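Local atomic coordinates of Glyoxalase/bleomycin resistance protein/dioxygenase (PDB entry 3KOL), a protein that binds a metal ion, cobalt here, and may act as a dioxygenase or lactoylglutathione lyase of the glyoxalase/bleomycin resistance superfamily. Residues L25-M30 / D140-M145. Residues are numbered along the deposited sequence; the frame is centred on the assembly and turned at random.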
loop_
_atom_site.group_PDB
_atom_site.type_symbol
_atom_site.label_atom_id
_atom_site.label_comp_id
_atom_site.label_asym_id
_atom_site.label_seq_id
_atom_site.Cartn_x
_atom_site.Cartn_y
_atom_site.Cartn_z
ATOM N N LEU A 25 6.690 -4.457 -0.949
ATOM C CA LEU A 25 7.314 -3.984 -2.169
ATOM C C LEU A 25 8.474 -4.909 -2.505
ATOM O O LEU A 25 9.125 -5.445 -1.609
ATOM C CB LEU A 25 7.868 -2.562 -1.988
ATOM C CG LEU A 25 6.985 -1.423 -1.460
ATOM C CD1 LEU A 25 7.797 -0.124 -1.448
ATOM C CD2 LEU A 25 5.754 -1.257 -2.331
ATOM N N ASN A 26 8.712 -5.113 -3.797
ATOM C CA ASN A 26 9.843 -5.917 -4.250
ATOM C C ASN A 26 10.891 -4.890 -4.656
ATOM O O ASN A 26 10.586 -3.961 -5.404
ATOM C CB ASN A 26 9.481 -6.762 -5.469
ATOM C CG ASN A 26 8.547 -7.891 -5.129
ATOM O OD1 ASN A 26 8.610 -8.446 -4.032
ATOM N ND2 ASN A 26 7.676 -8.247 -6.069
ATOM N N VAL A 27 12.115 -5.048 -4.166
ATOM C CA VAL A 27 13.172 -4.098 -4.488
ATOM C C VAL A 27 14.393 -4.798 -5.083
ATOM O O VAL A 27 14.818 -5.845 -4.592
ATOM C CB VAL A 27 13.591 -3.324 -3.230
ATOM C CG1 VAL A 27 12.377 -2.601 -2.648
ATOM C CG2 VAL A 27 14.170 -4.272 -2.197
ATOM N N GLN A 28 14.951 -4.220 -6.140
ATOM C CA GLN A 28 16.117 -4.810 -6.795
ATOM C C GLN A 28 17.387 -4.601 -5.969
ATOM O O GLN A 28 18.256 -5.474 -5.926
ATOM C CB GLN A 28 16.293 -4.206 -8.195
ATOM C CG GLN A 28 17.198 -5.022 -9.115
ATOM C CD GLN A 28 18.674 -4.840 -8.816
ATOM O OE1 GLN A 28 19.458 -5.791 -8.880
ATOM N NE2 GLN A 28 19.067 -3.609 -8.512
ATOM N N ASP A 29 17.481 -3.448 -5.310
ATOM C CA ASP A 29 18.646 -3.107 -4.494
ATOM C C ASP A 29 18.219 -2.874 -3.044
ATOM O O ASP A 29 17.858 -1.759 -2.669
ATOM C CB ASP A 29 19.311 -1.839 -5.045
ATOM C CG ASP A 29 20.673 -1.574 -4.427
ATOM O OD1 ASP A 29 20.860 -1.872 -3.230
ATOM O OD2 ASP A 29 21.555 -1.046 -5.138
HETATM N N MSE A 30 18.283 -3.922 -2.229
HETATM C CA MSE A 30 17.873 -3.836 -0.828
HETATM C C MSE A 30 18.493 -2.698 -0.017
HETATM O O MSE A 30 17.785 -1.997 0.700
HETATM C CB MSE A 30 18.139 -5.168 -0.120
HETATM C CG MSE A 30 17.766 -5.173 1.364
HETATM SE SE MSE A 30 15.905 -4.703 1.691
HETATM C CE MSE A 30 15.113 -6.444 1.402
ATOM N N ASP A 140 10.740 6.031 -5.585
ATOM C CA ASP A 140 11.709 5.344 -4.736
ATOM C C ASP A 140 12.742 4.736 -5.687
ATOM O O ASP A 140 12.597 4.860 -6.905
ATOM C CB ASP A 140 11.018 4.285 -3.846
ATOM C CG ASP A 140 10.688 2.980 -4.573
ATOM O OD1 ASP A 140 10.852 2.869 -5.808
ATOM O OD2 ASP A 140 10.245 2.041 -3.878
ATOM N N PRO A 141 13.800 4.091 -5.158
ATOM C CA PRO A 141 14.844 3.490 -6.001
ATOM C C PRO A 141 14.400 2.594 -7.157
ATOM O O PRO A 141 15.114 2.474 -8.156
ATOM C CB PRO A 141 15.706 2.732 -4.992
ATOM C CG PRO A 141 15.604 3.591 -3.773
ATOM C CD PRO A 141 14.121 3.904 -3.732
ATOM N N ASP A 142 13.234 1.965 -7.028
ATOM C CA ASP A 142 12.737 1.070 -8.070
ATOM C C ASP A 142 11.733 1.727 -9.006
ATOM O O ASP A 142 11.296 1.116 -9.981
ATOM C CB ASP A 142 12.104 -0.171 -7.437
ATOM C CG ASP A 142 13.128 -1.063 -6.767
ATOM O OD1 ASP A 142 13.886 -1.736 -7.494
ATOM O OD2 ASP A 142 13.186 -1.084 -5.518
ATOM N N GLY A 143 11.365 2.965 -8.709
ATOM C CA GLY A 143 10.416 3.658 -9.559
ATOM C C GLY A 143 8.998 3.652 -9.023
ATOM O O GLY A 143 8.072 4.037 -9.734
ATOM N N PHE A 144 8.814 3.210 -7.781
ATOM C CA PHE A 144 7.479 3.203 -7.180
ATOM C C PHE A 144 7.228 4.590 -6.597
ATOM O O PHE A 144 8.043 5.105 -5.829
ATOM C CB PHE A 144 7.379 2.152 -6.072
ATOM C CG PHE A 144 6.020 2.075 -5.440
ATOM C CD1 PHE A 144 4.909 1.732 -6.200
ATOM C CD2 PHE A 144 5.845 2.372 -4.092
ATOM C CE1 PHE A 144 3.637 1.687 -5.629
ATOM C CE2 PHE A 144 4.577 2.331 -3.507
ATOM C CZ PHE A 144 3.472 1.989 -4.277
HETATM N N MSE A 145 6.096 5.191 -6.946
HETATM C CA MSE A 145 5.791 6.539 -6.485
HETATM C C MSE A 145 5.344 6.672 -5.035
HETATM O O MSE A 145 4.423 5.992 -4.587
HETATM C CB MSE A 145 4.740 7.180 -7.391
HETATM C CG MSE A 145 4.408 8.608 -7.009
HETATM SE SE MSE A 145 3.049 9.359 -8.153
HETATM C CE MSE A 145 4.216 10.150 -9.483
HETATM O O HOH W 1 15.972 -1.146 -5.009
#
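The beta hairpin loop between strands 134-139 and 145-150 of one beta-alpha-beta-beta-beta module of this vicinal oxygen chelate fold meets the end of strand 17-27 of the other, chiefly through Asp142 against Val27 and Gln28. Gln28 N gives a nearly straight hydrogen bond to Asp142 OD1 (3.0 Å, 171°), reaching the oxygen on its syn side. The other oxygen, OD2, lies 3.2 Å from Val27 CA and also touches Val27 CB and CG1. A water donates to this OD2 and is itself held by Asp29 N and Asp29 O, so both carboxylate oxygens are tied to the chain leading into helix 30-40.

Asp140 opens the type I turn that runs to Gly143. Its CG sits between the backbone N and the carbonyl carbon (chi1 79°), which turns the carboxylate back over its own turn. There OD1 takes Asp142 N (2.8 Å), closing an Asx turn, and Phe144 N (2.9 Å) from the opposite face of the carboxylate. OD2 is hydrogen-bonded to Tyr37 OH of helix 30-40 and passes Leu25 CD1. Leu25 CD2 makes a CH-pi contact over one face of the Phe144 ring, offset toward the rim, 4.3 Å from its centroid.

Strand 74-79 pairs with the Leu25 strand, and helix 30-40 packs on Leu25 and Val27. Phe144 rests on strand 96-104. Arg96 NE of the second subunit is hydrogen-bonded to Asp142 O, and a strand of that subunit continues the sheet at Leu25 and Asn26.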